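Local atomic coordinates of methylmalonyl-CoA carboxyltransferase 5S subunit (Propionibacterium freudenreichii subsp. shermanii, PDB entry 1RQB), a protein that transfers a carboxyl group from the biotin of the 1.3S subunit to pyruvate, forming oxaloacetate, with the help of a bound cobalt ion. Residues R43-D48 against P298-F303; D82-L87 against D124-N129; L99-R104 against N129-F134; M197-K202 against H228-V233; V233-L238 against G261-E266. All blocks are in the same frame, centred on the assembly; numbering follows the deposited sequence.

All five contacts belong to the TIM barrel or the loops around it. Contacts 2 and 3, centres 9 Å apart, share Asn129: contact 2 packs helix 83-93 on helix 116-128, contact 3 pairs strands 99-103 and 133-136. Contacts 4 and 5, centres 8 Å apart and sharing Val233, follow later in the chain; contact 4 supplies the cobalt ligand His228, contact 5 lies just behind it, and both touch the second subunit. The centres of contacts 3 and 4 are 24 Å apart, on opposite sides of the chain's centre, so the two pairs occupy different parts of the barrel. Contact 1 spans the others in sequence, tying an early loop to residues after helix 283-296, and touches contact 2 through Met44 and Met46 on Arg86.

Contact 1: residues R43-D48 against P298-F303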
# COMPACT_ATOMS: atom_id res chain seq x y z
N ARG A 43 6.35 11.57 16.90
CA ARG A 43 7.24 11.33 18.04
C ARG A 43 8.69 11.03 17.65
O ARG A 43 9.52 10.81 18.53
CB ARG A 43 6.72 10.17 18.88
CG ARG A 43 5.39 10.42 19.59
CD ARG A 43 5.48 11.62 20.51
NE ARG A 43 4.47 11.58 21.57
CZ ARG A 43 3.18 11.82 21.43
NH1 ARG A 43 2.67 12.14 20.24
NH2 ARG A 43 2.39 11.75 22.49
N MSE A 44 9.02 11.03 16.36
CA MSE A 44 10.39 10.68 15.96
C MSE A 44 11.44 11.57 16.63
O MSE A 44 11.42 12.79 16.49
CB MSE A 44 10.57 10.79 14.45
CG MSE A 44 11.99 10.50 14.04
SE MSE A 44 12.17 8.63 13.68
CE MSE A 44 11.70 8.76 11.90
N ALA A 45 12.40 10.93 17.29
CA ALA A 45 13.48 11.65 17.98
C ALA A 45 14.59 12.00 16.99
O ALA A 45 14.92 11.21 16.10
CB ALA A 45 14.03 10.80 19.11
N MSE A 46 15.19 13.17 17.18
CA MSE A 46 16.27 13.65 16.30
C MSE A 46 17.40 12.61 16.26
O MSE A 46 17.99 12.38 15.21
CB MSE A 46 16.80 15.00 16.80
CG MSE A 46 17.83 15.61 15.87
SE MSE A 46 17.07 15.86 14.07
CE MSE A 46 18.11 17.42 13.55
N GLU A 47 17.68 11.99 17.40
CA GLU A 47 18.75 10.98 17.50
C GLU A 47 18.51 9.84 16.50
O GLU A 47 19.46 9.24 16.00
CB GLU A 47 18.81 10.41 18.93
CG GLU A 47 17.50 9.78 19.41
CD GLU A 47 17.48 9.46 20.90
OE1 GLU A 47 17.69 10.38 21.72
OE2 GLU A 47 17.23 8.28 21.26
N ASP A 48 17.25 9.56 16.20
CA ASP A 48 16.92 8.44 15.30
C ASP A 48 16.89 8.88 13.83
O ASP A 48 16.72 8.04 12.95
CB ASP A 48 15.55 7.85 15.68
CG ASP A 48 15.60 7.02 16.97
OD1 ASP A 48 16.63 6.36 17.22
OD2 ASP A 48 14.61 7.01 17.74
N PRO A 298 10.47 -0.08 14.54
CA PRO A 298 9.86 -0.91 15.59
C PRO A 298 9.82 -0.30 16.99
O PRO A 298 8.96 -0.64 17.80
CB PRO A 298 10.70 -2.20 15.54
CG PRO A 298 11.13 -2.25 14.10
CD PRO A 298 11.54 -0.82 13.85
N LYS A 299 10.75 0.62 17.28
CA LYS A 299 10.80 1.26 18.60
C LYS A 299 9.61 2.20 18.83
O LYS A 299 9.34 2.59 19.97
CB LYS A 299 12.10 2.08 18.75
CG LYS A 299 13.37 1.25 18.64
CD LYS A 299 14.61 2.06 19.02
CE LYS A 299 14.79 3.32 18.19
NZ LYS A 299 16.06 4.02 18.55
N TYR A 300 8.88 2.54 17.77
CA TYR A 300 7.75 3.47 17.89
C TYR A 300 6.41 2.74 17.81
O TYR A 300 5.37 3.36 17.60
CB TYR A 300 7.84 4.52 16.78
CG TYR A 300 9.00 5.47 16.98
CD1 TYR A 300 10.30 5.13 16.57
CD2 TYR A 300 8.81 6.68 17.65
CE1 TYR A 300 11.38 5.98 16.84
CE2 TYR A 300 9.87 7.53 17.93
CZ TYR A 300 11.15 7.18 17.52
OH TYR A 300 12.18 8.03 17.81
N LYS A 301 6.41 1.43 18.04
CA LYS A 301 5.18 0.63 17.92
C LYS A 301 4.04 1.16 18.79
O LYS A 301 2.88 1.05 18.41
CB LYS A 301 5.44 -0.83 18.27
CG LYS A 301 5.84 -1.08 19.71
CD LYS A 301 5.98 -2.57 19.97
CE LYS A 301 4.68 -3.30 19.66
NZ LYS A 301 4.76 -4.77 19.90
N LYS A 302 4.34 1.72 19.96
CA LYS A 302 3.27 2.21 20.84
C LYS A 302 2.52 3.39 20.22
O LYS A 302 1.46 3.78 20.73
CB LYS A 302 3.83 2.66 22.21
CG LYS A 302 4.51 1.58 23.06
CD LYS A 302 3.56 0.44 23.44
CE LYS A 302 4.25 -0.56 24.37
NZ LYS A 302 3.30 -1.60 24.87
N PHE A 303 3.04 3.98 19.15
CA PHE A 303 2.35 5.15 18.56
C PHE A 303 1.80 4.84 17.17
O PHE A 303 1.29 5.74 16.50
CB PHE A 303 3.32 6.34 18.44
CG PHE A 303 3.95 6.76 19.74
CD1 PHE A 303 5.19 6.27 20.12
CD2 PHE A 303 3.28 7.62 20.60
CE1 PHE A 303 5.77 6.64 21.33
CE2 PHE A 303 3.84 8.00 21.83
CZ PHE A 303 5.09 7.51 22.20
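Tyr300 and Asp48 both set CG anti to the carbonyl carbon (chi1 -69° for the tyrosine), which starts each side chain toward the other; their ends meet tip to tip. Tyr300 OH donates to Asp48 OD2 at 2.6 Å, using its anti lone pair, with ring and carboxylate planes 83° apart. The same hydroxyl accepts from Ala45 N at 3.0 Å in a nearly straight bond (166°). On the other carboxylate oxygen, Lys299 NZ forms a salt bridge with Asp48 OD1 at 2.8 Å, arriving syn and somewhat out of plane. The contact joins the loop after helix 31-39 of the TIM barrel to the 3-10 turn after helix 283-296; Met44, a selenomethionine, lies close to His36 of the substrate site. Met44 SE makes a Met-aromatic contact, oblique to the Tyr300 ring and 4.7 Å from its centroid. A phenylalanine in place of Tyr300 would probably leave Ala45 N without its acceptor and Asp48 OD2 without this donor. At the segment's start, Arg43 CG sits over the centre of the Phe303 ring, a CH-pi contact 3.7 Å from the centroid. The guanidinium offers a face to Phe303 CE2, while Arg43 NH1 bonds to Ala41 O.

Contact 2: residues D82-L87 against D124-N129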
# COMPACT_ATOMS: atom_id res chain seq x y z
N ASP A 82 14.52 21.69 21.29
CA ASP A 82 14.29 23.02 20.73
C ASP A 82 14.14 22.85 19.21
O ASP A 82 15.08 22.42 18.54
CB ASP A 82 15.47 23.96 21.03
CG ASP A 82 15.16 25.41 20.72
OD1 ASP A 82 14.39 25.66 19.76
OD2 ASP A 82 15.69 26.31 21.42
N PRO A 83 12.97 23.18 18.65
CA PRO A 83 12.74 23.04 17.20
C PRO A 83 13.76 23.80 16.36
O PRO A 83 14.11 23.38 15.25
CB PRO A 83 11.33 23.60 17.00
CG PRO A 83 10.70 23.57 18.37
CD PRO A 83 11.85 23.88 19.30
N TRP A 84 14.23 24.94 16.86
CA TRP A 84 15.20 25.74 16.11
C TRP A 84 16.55 25.02 16.05
O TRP A 84 17.29 25.15 15.08
CB TRP A 84 15.32 27.14 16.74
CG TRP A 84 14.02 27.92 16.69
CD1 TRP A 84 13.08 28.01 17.68
CD2 TRP A 84 13.49 28.66 15.58
NE1 TRP A 84 12.02 28.76 17.27
CE2 TRP A 84 12.23 29.17 15.98
CE3 TRP A 84 13.95 28.94 14.28
CZ2 TRP A 84 11.43 29.96 15.13
CZ3 TRP A 84 13.16 29.72 13.44
CH2 TRP A 84 11.92 30.22 13.87
N GLU A 85 16.88 24.26 17.09
CA GLU A 85 18.16 23.52 17.07
C GLU A 85 18.05 22.38 16.05
O GLU A 85 19.02 22.03 15.39
CB GLU A 85 18.47 22.95 18.46
CG GLU A 85 19.76 22.16 18.54
CD GLU A 85 21.01 23.02 18.37
OE1 GLU A 85 22.12 22.46 18.48
OE2 GLU A 85 20.87 24.24 18.14
N ARG A 86 16.86 21.79 15.94
CA ARG A 86 16.65 20.70 14.97
C ARG A 86 16.84 21.25 13.55
O ARG A 86 17.49 20.63 12.72
CB ARG A 86 15.25 20.10 15.12
CG ARG A 86 14.92 19.06 14.04
CD ARG A 86 13.50 18.46 14.15
NE ARG A 86 13.35 17.60 15.32
CZ ARG A 86 12.32 16.77 15.51
NH1 ARG A 86 11.35 16.69 14.61
NH2 ARG A 86 12.29 15.98 16.59
N LEU A 87 16.26 22.42 13.29
CA LEU A 87 16.38 23.05 11.97
C LEU A 87 17.86 23.35 11.68
O LEU A 87 18.35 23.07 10.59
CB LEU A 87 15.56 24.34 11.90
CG LEU A 87 15.75 25.21 10.64
CD1 LEU A 87 15.49 24.38 9.38
CD2 LEU A 87 14.80 26.39 10.71
N ASP A 124 11.19 35.29 8.76
CA ASP A 124 12.57 35.81 8.71
C ASP A 124 13.53 34.89 9.45
O ASP A 124 14.59 34.56 8.93
CB ASP A 124 12.63 37.23 9.29
CG ASP A 124 14.05 37.75 9.42
OD1 ASP A 124 14.60 37.70 10.54
OD2 ASP A 124 14.62 38.19 8.40
N LYS A 125 13.19 34.47 10.67
CA LYS A 125 14.07 33.58 11.45
C LYS A 125 14.16 32.19 10.82
O LYS A 125 15.20 31.55 10.86
CB LYS A 125 13.62 33.49 12.91
CG LYS A 125 13.97 34.73 13.72
CD LYS A 125 15.50 34.86 13.77
CE LYS A 125 15.95 36.11 14.50
NZ LYS A 125 17.44 36.24 14.44
N SER A 126 13.05 31.70 10.27
CA SER A 126 13.06 30.39 9.60
C SER A 126 14.06 30.43 8.44
O SER A 126 14.90 29.54 8.29
CB SER A 126 11.67 30.06 9.06
OG SER A 126 10.77 29.77 10.11
N ALA A 127 13.98 31.48 7.63
CA ALA A 127 14.88 31.64 6.48
C ALA A 127 16.32 31.80 6.96
O ALA A 127 17.25 31.21 6.41
CB ALA A 127 14.47 32.86 5.66
N GLU A 128 16.51 32.60 8.00
CA GLU A 128 17.85 32.87 8.53
C GLU A 128 18.49 31.57 9.03
O GLU A 128 19.71 31.38 8.91
CB GLU A 128 17.76 33.85 9.69
CG GLU A 128 19.10 34.29 10.26
CD GLU A 128 18.93 35.20 11.46
OE1 GLU A 128 18.04 36.07 11.42
OE2 GLU A 128 19.69 35.04 12.44
N ASN A 129 17.69 30.68 9.60
CA ASN A 129 18.21 29.43 10.16
C ASN A 129 18.34 28.33 9.10
O ASN A 129 18.77 27.22 9.41
CB ASN A 129 17.35 29.00 11.34
CG ASN A 129 17.72 29.75 12.62
OD1 ASN A 129 18.81 29.56 13.16
ND2 ASN A 129 16.83 30.63 13.09
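Trp84 and Leu87 on the first turn of helix 83-93 meet the last turn of helix 116-128, two neighbouring helices of the barrel's outer layer. The short helix axes approach to 11.0 Å at an angle of 36°. Trp84 does most of the touching with the six-membered half of its indole, which chi1 of -62° starts on its way by setting CG anti to the carbonyl carbon. Ser126 N lies at the ring edge, in its plane, 3.7 Å from Trp84 CZ3, and Lys125 CB is 3.8 Å from Trp84 CH2. Asn129 ND2 approaches Trp84 CE3 obliquely at 3.5 Å, with amide and ring planes 53° apart. The helices are roughly parallel, as expected for neighbouring outer helices of a (beta/alpha)8 barrel. They are shifted along their length, and the first turn of one meets the last turn of the other. The amide of Asn129 is fixed by its own helix: ND2 donates to Lys125 O at 2.9 Å from the face of that carbonyl opposite to the one used by Asn129 N. ND2 also bonds to Glu448, and Asn129 OD1 to Arg88. One turn on from Trp84, Leu87 CD2 rests 3.7 Å from Asn129 CB and 4.0 Å from Ser126 O. Trp84 itself is held at both ends, NE1 bonding to Tyr72 OH and the backbone N to Asp82 OD1 at 3.0 Å, the N-cap bond of helix 83-93.

Contact 3: residues L99-R104 against N129-F134; sequences LQMLLR and NGMDVF
The selenomethionines Met101 and Met131 cross at about a right angle, and both touch the Phe134 ring. Met101 CG is placed between the backbone N and the carbonyl carbon (chi1 70°), and beyond it SE comes 3.7 Å from Phe134 CD2, a Met-aromatic contact oblique to the ring. Met131 is bent at chi2 and chi3; its CG lies over one face of Phe134, toward the rim, while its SE packs 3.8 Å from Met101 CB. The same selenium also sits against backbone, 3.5 Å from Leu99 O. Gln100 and Val133 are on the other face of the sheet, where the extended Gln100 chain runs past the valine with OE1 3.5 Å from Val133 CG1; that amide oxygen is bonded to Ser63 OG. Asp132 turns to the start of strand 99-103, OD2 accepting from Leu99 N at 2.8 Å with its anti lone pair, and the carboxylate also pairs with Arg91. The backbone completes the join. Leu99 O takes two donors, Val133 N at 2.8 Å and Asp132 N at 3.1 Å. Met101 N then donates to Val133 O at 3.1 Å. Gly130 ends helix 116-128 in a Schellman motif with positive phi, which turns the chain toward the strand. Met101 and Phe134 look to that helix, Gln100 and Val133 to the barrel interior: strands 99-103 and 133-136 are the parallel, adjacent pair of a beta-alpha-beta crossover, a repeating element of the TIM barrel.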
# COMPACT_ATOMS: atom_id res chain seq x y z
N LEU A 99 15.71 22.59 1.88
CA LEU A 99 14.90 22.20 3.03
C LEU A 99 13.50 22.78 2.85
O LEU A 99 13.34 23.90 2.37
CB LEU A 99 15.52 22.70 4.34
CG LEU A 99 16.96 22.25 4.59
CD1 LEU A 99 17.36 22.59 6.03
CD2 LEU A 99 17.10 20.76 4.35
N GLN A 100 12.48 22.02 3.24
CA GLN A 100 11.10 22.48 3.06
C GLN A 100 10.31 22.32 4.36
O GLN A 100 10.56 21.40 5.14
CB GLN A 100 10.46 21.64 1.95
CG GLN A 100 9.04 22.01 1.59
CD GLN A 100 8.59 21.34 0.29
OE1 GLN A 100 9.33 21.30 -0.69
NE2 GLN A 100 7.37 20.81 0.29
N MSE A 101 9.38 23.24 4.59
CA MSE A 101 8.52 23.17 5.79
C MSE A 101 7.08 23.43 5.37
O MSE A 101 6.81 23.94 4.29
CB MSE A 101 8.90 24.23 6.83
CG MSE A 101 8.56 25.68 6.42
SE MSE A 101 8.73 26.97 7.90
CE MSE A 101 7.54 26.10 9.17
N LEU A 102 6.16 23.04 6.25
CA LEU A 102 4.72 23.28 6.07
C LEU A 102 4.35 24.36 7.08
O LEU A 102 4.62 24.22 8.27
CB LEU A 102 3.92 22.00 6.37
CG LEU A 102 2.40 22.17 6.22
CD1 LEU A 102 2.07 22.36 4.74
CD2 LEU A 102 1.65 20.95 6.77
N LEU A 103 3.75 25.45 6.60
CA LEU A 103 3.39 26.59 7.46
C LEU A 103 1.93 26.96 7.22
O LEU A 103 1.54 27.23 6.08
CB LEU A 103 4.29 27.78 7.10
CG LEU A 103 4.14 29.04 7.94
CD1 LEU A 103 4.57 28.75 9.39
CD2 LEU A 103 4.98 30.15 7.34
N ARG A 104 1.12 27.01 8.28
CA ARG A 104 -0.32 27.27 8.10
C ARG A 104 -0.64 28.76 8.06
O ARG A 104 -1.39 29.28 8.88
CB ARG A 104 -1.12 26.53 9.18
CG ARG A 104 -2.64 26.52 8.92
CD ARG A 104 -3.38 25.51 9.80
NE ARG A 104 -3.29 25.78 11.24
CZ ARG A 104 -4.29 26.31 11.95
NH1 ARG A 104 -5.43 26.63 11.36
NH2 ARG A 104 -4.15 26.50 13.25
N ASN A 129 17.69 30.68 9.60
CA ASN A 129 18.21 29.43 10.16
C ASN A 129 18.34 28.33 9.10
O ASN A 129 18.77 27.22 9.41
CB ASN A 129 17.35 29.00 11.34
CG ASN A 129 17.72 29.75 12.62
OD1 ASN A 129 18.81 29.56 13.16
ND2 ASN A 129 16.83 30.63 13.09
N GLY A 130 17.99 28.64 7.85
CA GLY A 130 18.16 27.66 6.78
C GLY A 130 17.01 27.18 5.90
O GLY A 130 17.25 26.47 4.93
N MSE A 131 15.78 27.56 6.20
CA MSE A 131 14.64 27.07 5.41
C MSE A 131 14.73 27.59 3.97
O MSE A 131 15.02 28.77 3.75
CB MSE A 131 13.33 27.51 6.06
CG MSE A 131 12.12 26.83 5.49
SE MSE A 131 12.41 24.91 5.55
CE MSE A 131 12.62 24.67 7.43
N ASP A 132 14.45 26.73 2.99
CA ASP A 132 14.55 27.10 1.57
C ASP A 132 13.16 27.21 0.92
O ASP A 132 12.87 28.18 0.22
CB ASP A 132 15.36 26.06 0.78
CG ASP A 132 16.82 26.00 1.21
OD1 ASP A 132 17.50 27.04 1.16
OD2 ASP A 132 17.28 24.89 1.59
N VAL A 133 12.33 26.19 1.13
CA VAL A 133 11.00 26.16 0.51
C VAL A 133 9.94 26.23 1.61
O VAL A 133 9.97 25.47 2.58
CB VAL A 133 10.78 24.85 -0.30
CG1 VAL A 133 9.38 24.83 -0.91
CG2 VAL A 133 11.84 24.73 -1.40
N PHE A 134 9.00 27.16 1.46
CA PHE A 134 7.92 27.32 2.44
C PHE A 134 6.59 26.94 1.80
O PHE A 134 6.08 27.64 0.92
CB PHE A 134 7.82 28.78 2.91
CG PHE A 134 9.00 29.25 3.73
CD1 PHE A 134 10.20 29.59 3.13
CD2 PHE A 134 8.87 29.39 5.12
CE1 PHE A 134 11.28 30.09 3.90
CE2 PHE A 134 9.93 29.89 5.89
CZ PHE A 134 11.13 30.24 5.27

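Contact 4: residues M197-K202 against H228-V233. With CO (cobalt (II) ion), chain B.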
# COMPACT_ATOMS: atom_id res chain seq x y z
N MSE A 197 -4.50 15.69 2.06
CA MSE A 197 -4.16 15.05 3.34
C MSE A 197 -5.04 13.82 3.60
O MSE A 197 -4.60 12.88 4.26
CB MSE A 197 -4.33 16.04 4.49
CG MSE A 197 -3.94 15.46 5.84
SE MSE A 197 -4.25 16.68 7.33
CE MSE A 197 -3.65 18.34 6.50
N ALA A 198 -6.26 13.81 3.07
CA ALA A 198 -7.16 12.68 3.33
C ALA A 198 -7.11 11.62 2.22
O ALA A 198 -7.85 10.64 2.27
CB ALA A 198 -8.60 13.20 3.50
N ALA A 199 -6.24 11.81 1.22
CA ALA A 199 -6.07 10.87 0.10
C ALA A 199 -7.37 10.74 -0.69
O ALA A 199 -7.74 9.66 -1.15
CB ALA A 199 -5.65 9.48 0.63
N LEU A 200 -8.04 11.86 -0.90
CA LEU A 200 -9.33 11.87 -1.62
C LEU A 200 -9.13 12.04 -3.13
O LEU A 200 -10.07 11.85 -3.89
CB LEU A 200 -10.18 13.03 -1.13
CG LEU A 200 -10.87 12.86 0.22
CD1 LEU A 200 -11.41 14.21 0.67
CD2 LEU A 200 -11.97 11.84 0.08
N LEU A 201 -7.93 12.41 -3.55
CA LEU A 201 -7.68 12.68 -4.97
C LEU A 201 -7.60 11.39 -5.79
O LEU A 201 -6.65 10.62 -5.67
CB LEU A 201 -6.39 13.49 -5.14
CG LEU A 201 -6.09 13.95 -6.58
CD1 LEU A 201 -7.12 14.99 -7.03
CD2 LEU A 201 -4.69 14.55 -6.62
N LYS A 202 -8.60 11.17 -6.63
CA LYS A 202 -8.63 9.98 -7.49
C LYS A 202 -7.85 10.29 -8.77
O LYS A 202 -7.56 11.45 -9.07
CB LYS A 202 -10.07 9.56 -7.80
CG LYS A 202 -10.82 9.01 -6.57
CD LYS A 202 -12.21 8.54 -6.95
CE LYS A 202 -12.92 7.86 -5.78
NZ LYS A 202 -14.14 7.14 -6.26
N HIS A 228 -1.55 11.60 0.46
CA HIS A 228 -1.38 10.54 1.47
C HIS A 228 -1.90 9.26 0.82
O HIS A 228 -2.51 9.32 -0.25
CB HIS A 228 -2.16 10.90 2.74
CG HIS A 228 -1.47 11.93 3.58
ND1 HIS A 228 -1.01 11.67 4.86
CD2 HIS A 228 -1.08 13.20 3.30
CE1 HIS A 228 -0.37 12.73 5.32
NE2 HIS A 228 -0.40 13.67 4.40
N SER A 229 -1.69 8.10 1.44
CA SER A 229 -2.09 6.83 0.82
C SER A 229 -3.21 6.14 1.59
O SER A 229 -3.48 4.96 1.38
CB SER A 229 -0.87 5.90 0.77
OG SER A 229 -0.27 5.83 2.07
N THR A 230 -3.88 6.90 2.45
CA THR A 230 -4.93 6.40 3.35
C THR A 230 -6.02 5.57 2.66
O THR A 230 -6.49 4.58 3.22
CB THR A 230 -5.57 7.58 4.09
OG1 THR A 230 -4.53 8.49 4.48
CG2 THR A 230 -6.32 7.09 5.34
N THR A 231 -6.46 5.97 1.47
CA THR A 231 -7.54 5.27 0.76
C THR A 231 -6.98 4.24 -0.23
O THR A 231 -7.75 3.51 -0.85
CB THR A 231 -8.36 6.24 -0.07
OG1 THR A 231 -7.47 6.93 -0.96
CG2 THR A 231 -9.08 7.22 0.83
N GLY A 232 -5.67 4.22 -0.41
CA GLY A 232 -5.07 3.27 -1.33
C GLY A 232 -5.19 3.55 -2.83
O GLY A 232 -4.80 2.69 -3.62
N VAL A 233 -5.68 4.72 -3.24
CA VAL A 233 -5.86 4.97 -4.68
C VAL A 233 -4.86 6.00 -5.22
O VAL A 233 -4.73 6.15 -6.43
CB VAL A 233 -7.29 5.57 -5.00
CG1 VAL A 233 -8.39 4.80 -4.25
CG2 VAL A 233 -7.35 7.06 -4.59
CO CO B . 0.56 15.57 4.56
O HOH W 1 -4.88 10.74 5.88
O HOH W 2 -0.03 15.60 6.75
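Thr231 and Ala199 make the one direct hydrogen bond here: Thr231 OG1 donates to Ala199 O at 2.7 Å, lying in the carbonyl plane on a lone pair. With chi1 at 56°, OG1 stands between the backbone N and the carbonyl carbon, while CG2 packs 3.4 Å from the same oxygen. An alanine in place of Thr231 would probably leave Ala199 O without this donor and open a gap beside Ala198 O, which CG2 also touches. One water adds a polar link, donating to Met197 O at 2.7 Å and sitting 2.7 Å from Thr230 OG1. Among van der Waals contacts, Ala199 CB is pressed against His228 O at 3.3 Å, Met197 O lies over one face of the His228 ring, 3.3 Å from CG, and Val233 CG2 meets Leu201 O. Charge crosses the dimer: Lys202 NZ forms salt bridges with Glu273 and Glu270 of the second subunit. The metal bond is that of His228 NE2 to cobalt at 2.1 Å, in a site completed by Asp34, His226, the carboxylated Lys195 and water. With His228 ND1 bonded to Pro260 O, both ring nitrogens are engaged and the imidazole is held against rotation; the carbonyl over its face would probably add to the negative potential there.

Contact 5: residues V233-L238 against G261-E266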
# COMPACT_ATOMS: atom_id res chain seq x y z
N VAL A 233 -5.68 4.72 -3.24
CA VAL A 233 -5.86 4.97 -4.68
C VAL A 233 -4.86 6.00 -5.22
O VAL A 233 -4.73 6.15 -6.43
CB VAL A 233 -7.29 5.57 -5.00
CG1 VAL A 233 -8.39 4.80 -4.25
CG2 VAL A 233 -7.35 7.06 -4.59
N THR A 234 -4.12 6.68 -4.35
CA THR A 234 -3.32 7.82 -4.81
C THR A 234 -2.01 7.48 -5.54
O THR A 234 -1.45 8.36 -6.18
CB THR A 234 -3.04 8.81 -3.67
OG1 THR A 234 -2.28 8.15 -2.65
CG2 THR A 234 -4.36 9.33 -3.09
N GLU A 235 -1.49 6.26 -5.47
CA GLU A 235 -0.26 6.07 -6.26
C GLU A 235 -0.65 6.09 -7.74
O GLU A 235 0.10 6.53 -8.61
CB GLU A 235 0.47 4.78 -5.92
CG GLU A 235 1.81 4.69 -6.64
CD GLU A 235 2.70 3.59 -6.09
OE1 GLU A 235 3.11 3.68 -4.92
OE2 GLU A 235 2.99 2.63 -6.83
N VAL A 236 -1.86 5.64 -8.04
CA VAL A 236 -2.32 5.69 -9.43
C VAL A 236 -2.57 7.15 -9.79
O VAL A 236 -2.35 7.57 -10.93
CB VAL A 236 -3.60 4.87 -9.62
CG1 VAL A 236 -4.02 4.91 -11.10
CG2 VAL A 236 -3.34 3.43 -9.19
N SER A 237 -3.02 7.94 -8.81
CA SER A 237 -3.25 9.38 -9.03
C SER A 237 -1.91 10.06 -9.34
O SER A 237 -1.85 10.95 -10.19
CB SER A 237 -3.90 10.02 -7.79
OG SER A 237 -5.17 9.41 -7.54
N LEU A 238 -0.84 9.66 -8.65
CA LEU A 238 0.48 10.23 -8.93
C LEU A 238 0.87 9.95 -10.38
O LEU A 238 1.39 10.81 -11.08
CB LEU A 238 1.54 9.63 -8.01
CG LEU A 238 1.91 10.41 -6.74
CD1 LEU A 238 0.69 10.69 -5.93
CD2 LEU A 238 2.94 9.62 -5.94
N GLY A 261 0.02 7.34 5.98
CA GLY A 261 1.22 7.98 5.51
C GLY A 261 1.16 8.27 4.01
O GLY A 261 0.12 8.71 3.51
N HIS A 262 2.23 7.94 3.29
CA HIS A 262 2.33 8.29 1.87
C HIS A 262 2.79 7.11 1.02
O HIS A 262 3.17 6.05 1.53
CB HIS A 262 3.33 9.44 1.74
CG HIS A 262 3.13 10.51 2.77
ND1 HIS A 262 3.64 10.41 4.05
CD2 HIS A 262 2.44 11.67 2.73
CE1 HIS A 262 3.26 11.46 4.76
NE2 HIS A 262 2.54 12.24 3.98
N ASN A 263 2.74 7.31 -0.30
CA ASN A 263 3.20 6.31 -1.26
C ASN A 263 4.72 6.24 -1.15
O ASN A 263 5.37 7.25 -0.87
CB ASN A 263 2.71 6.69 -2.67
CG ASN A 263 1.19 6.74 -2.74
OD1 ASN A 263 0.51 5.73 -2.55
ND2 ASN A 263 0.64 7.94 -2.96
N PRO A 264 5.30 5.04 -1.32
CA PRO A 264 6.74 4.77 -1.22
C PRO A 264 7.63 5.40 -2.29
O PRO A 264 7.38 5.26 -3.49
CB PRO A 264 6.83 3.24 -1.21
CG PRO A 264 5.39 2.76 -1.13
CD PRO A 264 4.61 3.83 -1.80
N THR A 265 8.68 6.08 -1.84
CA THR A 265 9.63 6.76 -2.73
C THR A 265 10.18 5.79 -3.78
O THR A 265 10.13 6.07 -4.98
CB THR A 265 10.81 7.34 -1.91
OG1 THR A 265 10.30 8.33 -1.00
CG2 THR A 265 11.87 7.96 -2.83
N GLU A 266 10.70 4.66 -3.33
CA GLU A 266 11.31 3.71 -4.27
C GLU A 266 10.27 3.14 -5.24
O GLU A 266 10.57 2.91 -6.41
CB GLU A 266 12.00 2.58 -3.52
CG GLU A 266 13.05 3.06 -2.53
CD GLU A 266 12.54 3.02 -1.10
OE1 GLU A 266 11.58 3.74 -0.77
OE2 GLU A 266 13.10 2.23 -0.31
O HOH W 3 -2.32 5.01 -2.11
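Thr234, first residue of helix 234-243, meets Asn263 with its hydroxyl. OG1 stands between the backbone N and the carbonyl carbon (chi1 62°) and accepts from Asn263 ND2 at 2.9 Å. The bond is nearly straight (169°) and lies in the amide plane. The same hydroxyl bonds to His228 O. A water links the other half of the amide: it donates to Asn263 OD1 at 3.0 Å and takes a weak bond from Thr234 N. Glu235 comes next. Its CB touches Asn263 OD1 at 3.5 Å, and its chain, with CG anti to the backbone N, extends until OE1 is 3.5 Å from Pro264 CD. Gly232 of the second subunit packs on this glutamate, so the contact borders the dimer interface. One turn on, Leu238 slides past Asn263 in the opposite direction, CD1 4.0 Å from ND2. His262, just before Asn263, bonds to the cobalt ligand Asp34, which places the contact in the second shell of the metal site. Since the carbonyl of His228 can only accept, the Thr234 hydroxyl presumably donates to it and is left to accept from the asparagine, consistent with the amide being turned with ND2 toward Thr234 and its oxygen toward the water.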